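Local coordinates for Alpha/beta hydrolase family protein (Bacillus anthracis, PDB 3OOS), which is probably a hydrolase of the alpha/beta hydrolase fold, a family whose members cleave many kinds of bond, although its own substrate is not established, at residues 6-11 / 15-20; 51-56 / 91-96. All blocks are in the same frame, centred on the assembly; numbering follows the deposited sequence.

Contact 1 (6-11 / 15-20); sequences NIIKTP and FEYFLK
Asn-6 lays its CB over one face of the Tyr-17 ring, 3.6 Å from the ring centroid, in a CH-pi contact. Its amide follows the ring, the two planes being only 15° apart, and ND2 gives a weak, 3.3 Å hydrogen bond to Tyr-17 O. That carbonyl also accepts Asn-6 N at 2.9 Å, so the backbone N and the side-chain amide of Asn-6 share one acceptor. Tyr-17 can lie under its partner because its CG sits between backbone N and carbonyl carbon (chi1 70°), turning the ring toward the other strand. Ile-8 closes the ring edge, its CG2 3.7 Å from Tyr-17 CE2; branching at CB suits the extended backbone, and the hydrocarbon side chain suits an aromatic neighbour.

Two antiparallel hydrogen-bonded pairs, Asn-6 with Tyr-17 and Ile-8 with Phe-15, hold the hairpin, and the Ile-8 N to Phe-15 O bond is nearly straight (172°). Between them the non-hydrogen-bonded pair Ile-7 and Glu-16 faces the other way, with Ile-7 CD1 3.7 Å from Glu-16 CB. The Glu-16 carboxylate turns to Asn-62. Thr-10 OG1 approaches the Phe-15 ring edge and is hydrogen-bonded to Gly-13 O at the start of strand 13-20.

Strand 4-10 is one of the two outer strands of the sheet and strand 13-20 joins it to strand 51-55, while helix 74-87 covers the face bearing Ile-8 and Phe-15.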
loop_
_atom_site.group_PDB
_atom_site.type_symbol
_atom_site.label_atom_id
_atom_site.label_comp_id
_atom_site.label_asym_id
_atom_site.label_seq_id
_atom_site.Cartn_x
_atom_site.Cartn_y
_atom_site.Cartn_z
ATOM N N ASN A 6 16.995 7.614 -6.823
ATOM C CA ASN A 6 18.163 6.852 -6.396
ATOM C C ASN A 6 18.159 5.456 -6.990
ATOM O O ASN A 6 17.095 4.869 -7.204
ATOM C CB ASN A 6 18.182 6.703 -4.870
ATOM C CG ASN A 6 18.141 8.030 -4.151
ATOM O OD1 ASN A 6 19.174 8.662 -3.934
ATOM N ND2 ASN A 6 16.944 8.459 -3.772
ATOM N N ILE A 7 19.354 4.943 -7.274
ATOM C CA ILE A 7 19.542 3.534 -7.602
ATOM C C ILE A 7 20.536 2.953 -6.606
ATOM O O ILE A 7 21.634 3.488 -6.432
ATOM C CB ILE A 7 20.081 3.329 -9.035
ATOM C CG1 ILE A 7 19.148 3.967 -10.064
ATOM C CG2 ILE A 7 20.226 1.843 -9.339
ATOM C CD1 ILE A 7 17.887 3.196 -10.299
ATOM N N ILE A 8 20.143 1.869 -5.943
ATOM C CA ILE A 8 20.998 1.233 -4.937
ATOM C C ILE A 8 21.276 -0.219 -5.321
ATOM O O ILE A 8 20.372 -0.925 -5.772
ATOM C CB ILE A 8 20.362 1.339 -3.515
ATOM C CG1 ILE A 8 21.359 0.921 -2.427
ATOM C CG2 ILE A 8 19.045 0.542 -3.426
ATOM C CD1 ILE A 8 20.963 1.377 -1.027
ATOM N N LYS A 9 22.535 -0.636 -5.170
ATOM C CA LYS A 9 22.926 -2.020 -5.438
ATOM C C LYS A 9 22.998 -2.817 -4.139
ATOM O O LYS A 9 23.637 -2.399 -3.171
ATOM C CB LYS A 9 24.259 -2.087 -6.196
ATOM C CG LYS A 9 24.137 -1.800 -7.691
ATOM C CD LYS A 9 25.409 -2.163 -8.454
ATOM C CE LYS A 9 25.183 -2.073 -9.960
ATOM N NZ LYS A 9 26.404 -2.380 -10.759
ATOM N N THR A 10 22.321 -3.964 -4.123
ATOM C CA THR A 10 22.306 -4.854 -2.957
ATOM C C THR A 10 22.644 -6.286 -3.390
ATOM O O THR A 10 22.596 -6.593 -4.584
ATOM C CB THR A 10 20.925 -4.869 -2.235
ATOM O OG1 THR A 10 20.029 -5.753 -2.921
ATOM C CG2 THR A 10 20.310 -3.473 -2.149
ATOM N N PRO A 11 22.965 -7.173 -2.422
ATOM C CA PRO A 11 23.178 -8.594 -2.731
ATOM C C PRO A 11 21.947 -9.261 -3.345
ATOM O O PRO A 11 22.065 -10.324 -3.965
ATOM C CB PRO A 11 23.472 -9.208 -1.359
ATOM C CG PRO A 11 24.001 -8.095 -0.550
ATOM C CD PRO A 11 23.282 -6.868 -1.015
ATOM N N PHE A 15 17.854 -1.769 -6.964
ATOM C CA PHE A 15 16.529 -1.194 -6.764
ATOM C C PHE A 15 16.538 0.312 -6.931
ATOM O O PHE A 15 17.456 0.997 -6.473
ATOM C CB PHE A 15 15.987 -1.549 -5.371
ATOM C CG PHE A 15 15.804 -3.027 -5.149
ATOM C CD1 PHE A 15 14.586 -3.641 -5.424
ATOM C CD2 PHE A 15 16.858 -3.808 -4.675
ATOM C CE1 PHE A 15 14.418 -5.012 -5.225
ATOM C CE2 PHE A 15 16.701 -5.178 -4.476
ATOM C CZ PHE A 15 15.479 -5.781 -4.754
ATOM N N GLU A 16 15.498 0.809 -7.590
ATOM C CA GLU A 16 15.225 2.229 -7.689
ATOM C C GLU A 16 14.317 2.640 -6.532
ATOM O O GLU A 16 13.354 1.938 -6.206
ATOM C CB GLU A 16 14.532 2.520 -9.020
ATOM C CG GLU A 16 14.251 3.995 -9.276
ATOM C CD GLU A 16 13.546 4.218 -10.598
ATOM O OE1 GLU A 16 12.529 3.535 -10.858
ATOM O OE2 GLU A 16 14.011 5.075 -11.378
ATOM N N TYR A 17 14.632 3.766 -5.901
ATOM C CA TYR A 17 13.747 4.331 -4.880
ATOM C C TYR A 17 13.861 5.847 -4.867
ATOM O O TYR A 17 14.834 6.420 -5.370
ATOM C CB TYR A 17 14.043 3.756 -3.482
ATOM C CG TYR A 17 15.358 4.233 -2.911
ATOM C CD1 TYR A 17 15.430 5.399 -2.135
ATOM C CD2 TYR A 17 16.535 3.536 -3.163
ATOM C CE1 TYR A 17 16.648 5.848 -1.630
ATOM C CE2 TYR A 17 17.748 3.976 -2.663
ATOM C CZ TYR A 17 17.800 5.125 -1.897
ATOM O OH TYR A 17 19.011 5.556 -1.417
ATOM N N PHE A 18 12.868 6.489 -4.267
ATOM C CA PHE A 18 12.814 7.938 -4.227
ATOM C C PHE A 18 12.849 8.403 -2.787
ATOM O O PHE A 18 12.181 7.824 -1.927
ATOM C CB PHE A 18 11.570 8.428 -4.982
ATOM C CG PHE A 18 11.485 7.879 -6.379
ATOM C CD1 PHE A 18 12.093 8.548 -7.439
ATOM C CD2 PHE A 18 10.857 6.658 -6.625
ATOM C CE1 PHE A 18 12.056 8.026 -8.732
ATOM C CE2 PHE A 18 10.812 6.123 -7.916
ATOM C CZ PHE A 18 11.416 6.809 -8.971
ATOM N N LEU A 19 13.654 9.432 -2.527
ATOM C CA LEU A 19 13.799 9.977 -1.180
ATOM C C LEU A 19 13.229 11.385 -1.078
ATOM O O LEU A 19 13.480 12.234 -1.937
ATOM C CB LEU A 19 15.273 9.993 -0.753
ATOM C CG LEU A 19 15.559 10.600 0.633
ATOM C CD1 LEU A 19 15.016 9.711 1.755
ATOM C CD2 LEU A 19 17.043 10.847 0.827
ATOM N N LYS A 20 12.461 11.622 -0.018
ATOM C CA LYS A 20 12.012 12.970 0.330
ATOM C C LYS A 20 11.778 13.065 1.829
ATOM O O LYS A 20 11.207 12.157 2.436
ATOM C CB LYS A 20 10.735 13.347 -0.433
ATOM C CG LYS A 20 10.244 14.771 -0.177
ATOM C CD LYS A 20 9.012 15.082 -1.008
ATOM C CE LYS A 20 8.363 16.392 -0.579
ATOM N NZ LYS A 20 7.186 16.733 -1.422
#

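Contact 2 (51-56 / 91-96); sequences SVYLVN and NKWGFA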
loop_
_atom_site.group_PDB
_atom_site.type_symbol
_atom_site.label_atom_id
_atom_site.label_comp_id
_atom_site.label_asym_id
_atom_site.label_seq_id
_atom_site.Cartn_x
_atom_site.Cartn_y
_atom_site.Cartn_z
ATOM N N SER A 51 12.079 10.844 6.903
ATOM C CA SER A 51 12.829 10.631 5.672
ATOM C C SER A 51 12.162 9.447 4.992
ATOM O O SER A 51 12.275 8.313 5.466
ATOM C CB SER A 51 14.294 10.308 5.967
ATOM O OG SER A 51 14.950 11.400 6.589
ATOM N N VAL A 52 11.449 9.714 3.903
ATOM C CA VAL A 52 10.650 8.680 3.241
ATOM C C VAL A 52 11.377 8.043 2.065
ATOM O O VAL A 52 11.801 8.734 1.140
ATOM C CB VAL A 52 9.267 9.227 2.798
ATOM C CG1 VAL A 52 8.432 8.130 2.137
ATOM C CG2 VAL A 52 8.525 9.810 3.997
ATOM N N TYR A 53 11.514 6.719 2.134
ATOM C CA TYR A 53 12.103 5.911 1.073
ATOM C C TYR A 53 10.979 5.217 0.318
ATOM O O TYR A 53 10.431 4.211 0.781
ATOM C CB TYR A 53 13.080 4.883 1.666
ATOM C CG TYR A 53 14.298 5.521 2.294
ATOM C CD1 TYR A 53 14.251 6.041 3.593
ATOM C CD2 TYR A 53 15.493 5.622 1.589
ATOM C CE1 TYR A 53 15.369 6.641 4.168
ATOM C CE2 TYR A 53 16.612 6.222 2.152
ATOM C CZ TYR A 53 16.545 6.726 3.441
ATOM O OH TYR A 53 17.651 7.321 4.001
ATOM N N LEU A 54 10.627 5.786 -0.832
ATOM C CA LEU A 54 9.558 5.265 -1.681
ATOM C C LEU A 54 10.163 4.281 -2.678
ATOM O O LEU A 54 10.816 4.687 -3.639
ATOM C CB LEU A 54 8.845 6.418 -2.399
ATOM C CG LEU A 54 7.673 6.095 -3.334
ATOM C CD1 LEU A 54 6.506 5.481 -2.569
ATOM C CD2 LEU A 54 7.232 7.359 -4.070
ATOM N N VAL A 55 9.948 2.990 -2.431
ATOM C CA VAL A 55 10.674 1.927 -3.129
ATOM C C VAL A 55 9.929 1.337 -4.329
ATOM O O VAL A 55 8.741 1.014 -4.250
ATOM C CB VAL A 55 11.059 0.786 -2.148
ATOM C CG1 VAL A 55 11.831 -0.331 -2.861
ATOM C CG2 VAL A 55 11.873 1.338 -0.986
ATOM N N ASN A 56 10.652 1.209 -5.441
ATOM C CA ASN A 56 10.221 0.379 -6.562
ATOM C C ASN A 56 10.705 -1.055 -6.353
ATOM O O ASN A 56 11.912 -1.318 -6.310
ATOM C CB ASN A 56 10.732 0.946 -7.899
ATOM C CG ASN A 56 9.777 1.962 -8.518
ATOM O OD1 ASN A 56 10.184 2.812 -9.322
ATOM N ND2 ASN A 56 8.506 1.873 -8.160
ATOM N N ASN A 91 19.709 0.730 10.835
ATOM C CA ASN A 91 19.489 -0.361 11.778
ATOM C C ASN A 91 18.013 -0.765 11.853
ATOM O O ASN A 91 17.676 -1.953 11.776
ATOM C CB ASN A 91 20.024 0.024 13.161
ATOM C CG ASN A 91 19.952 -1.116 14.152
ATOM O OD1 ASN A 91 19.321 -0.994 15.203
ATOM N ND2 ASN A 91 20.589 -2.236 13.823
ATOM N N LYS A 92 17.152 0.237 12.016
ATOM C CA LYS A 92 15.708 0.032 12.040
ATOM C C LYS A 92 15.016 1.167 11.302
ATOM O O LYS A 92 15.484 2.306 11.320
ATOM C CB LYS A 92 15.188 -0.036 13.482
ATOM C CG LYS A 92 15.608 -1.282 14.252
ATOM C CD LYS A 92 15.300 -1.163 15.737
ATOM C CE LYS A 92 13.808 -1.270 16.009
ATOM N NZ LYS A 92 13.519 -1.350 17.470
ATOM N N TRP A 93 13.904 0.852 10.646
ATOM C CA TRP A 93 13.072 1.893 10.038
ATOM C C TRP A 93 11.588 1.570 10.166
ATOM O O TRP A 93 11.215 0.453 10.537
ATOM C CB TRP A 93 13.469 2.185 8.576
ATOM C CG TRP A 93 13.377 1.046 7.573
ATOM C CD1 TRP A 93 12.915 -0.232 7.781
ATOM C CD2 TRP A 93 13.729 1.120 6.186
ATOM N NE1 TRP A 93 12.982 -0.954 6.611
ATOM C CE2 TRP A 93 13.475 -0.147 5.617
ATOM C CE3 TRP A 93 14.243 2.139 5.368
ATOM C CZ2 TRP A 93 13.721 -0.426 4.266
ATOM C CZ3 TRP A 93 14.486 1.862 4.027
ATOM C CH2 TRP A 93 14.225 0.591 3.491
ATOM N N GLY A 94 10.745 2.555 9.882
ATOM C CA GLY A 94 9.305 2.329 9.878
ATOM C C GLY A 94 8.885 1.789 8.525
ATOM O O GLY A 94 9.611 1.931 7.538
ATOM N N PHE A 95 7.725 1.143 8.482
ATOM C CA PHE A 95 7.126 0.782 7.208
ATOM C C PHE A 95 5.675 1.225 7.160
ATOM O O PHE A 95 4.907 0.946 8.076
ATOM C CB PHE A 95 7.222 -0.720 6.912
ATOM C CG PHE A 95 6.719 -1.079 5.538
ATOM C CD1 PHE A 95 7.585 -1.097 4.452
ATOM C CD2 PHE A 95 5.366 -1.332 5.320
ATOM C CE1 PHE A 95 7.115 -1.402 3.169
ATOM C CE2 PHE A 95 4.886 -1.633 4.042
ATOM C CZ PHE A 95 5.764 -1.667 2.965
ATOM N N ALA A 96 5.313 1.902 6.075
ATOM C CA ALA A 96 3.951 2.362 5.859
ATOM C C ALA A 96 3.420 1.852 4.525
ATOM O O ALA A 96 4.085 1.964 3.491
ATOM C CB ALA A 96 3.886 3.887 5.916
#
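Tyr-53 and Trp-93 carry this contact, and it is wholly one of aromatic and apolar surface. Trp-93 CZ3, on the benzene side of the indole, reaches the root of the Tyr-53 side chain, lying 4.1 Å from Tyr-53 CG and about as far from its CB. The planes of the tyrosine ring and the six-membered indole ring are inclined at 53°, with centroids 5.8 Å apart, an oblique meeting. The buried area is small, 96 Å² in all. Large flat side chains suit this place because they carry apolar surface far from the backbone, across a wide gap: the CA atoms of the nearest pair in register, Tyr-53 and Phe-95, are 9.4 Å apart, about two strand spacings. A chi1 of 60° at Trp-93 goes with an indole that reaches across toward Tyr-53.

Hydrogen bonding runs to other partners, none of it between the two segments. The indole NE1 is bonded to Tyr-108 OH on helix 100-112, which satisfies the one polar atom of a buried side chain and would help set the turn of the indole. The backbone of Tyr-53 is bonded to Leu-26 and Val-28.

The spacing follows from strand 25-28, which lies between strands 51-55 and 93-98 in the parallel part of the sheet, and Trp-93 rests on its Pro-25 and Cys-27. Strand 93-98 runs into a GxSxG sequence, consistent with the nucleophile elbow of this fold. Helix 74-87 meets Trp-93 through Arg-85, and strand 116-122 adds Leu-116 to the indole's surroundings.

How the contacts relate
Both contacts are partly buried, contact 1 at the margin of the sheet and contact 2 nearer the centre of the chain, where Trp-93 is buried but Tyr-53 is partly exposed. They share one sheet: strand 13-20 pairs with 51-55, and Phe-18 O lies 2.8 Å from Leu-54 N, a probable hydrogen bond that couples the hairpin to the parallel strands. Their chemistry follows the topology. Adjacent antiparallel strands in contact 1 are joined through backbone bonds with side chains laid over them; in contact 2 an intervening strand leaves only side chains to meet. Helix 74-87 packs against both, and Leu-88 just after it touches Tyr-17 and Tyr-53.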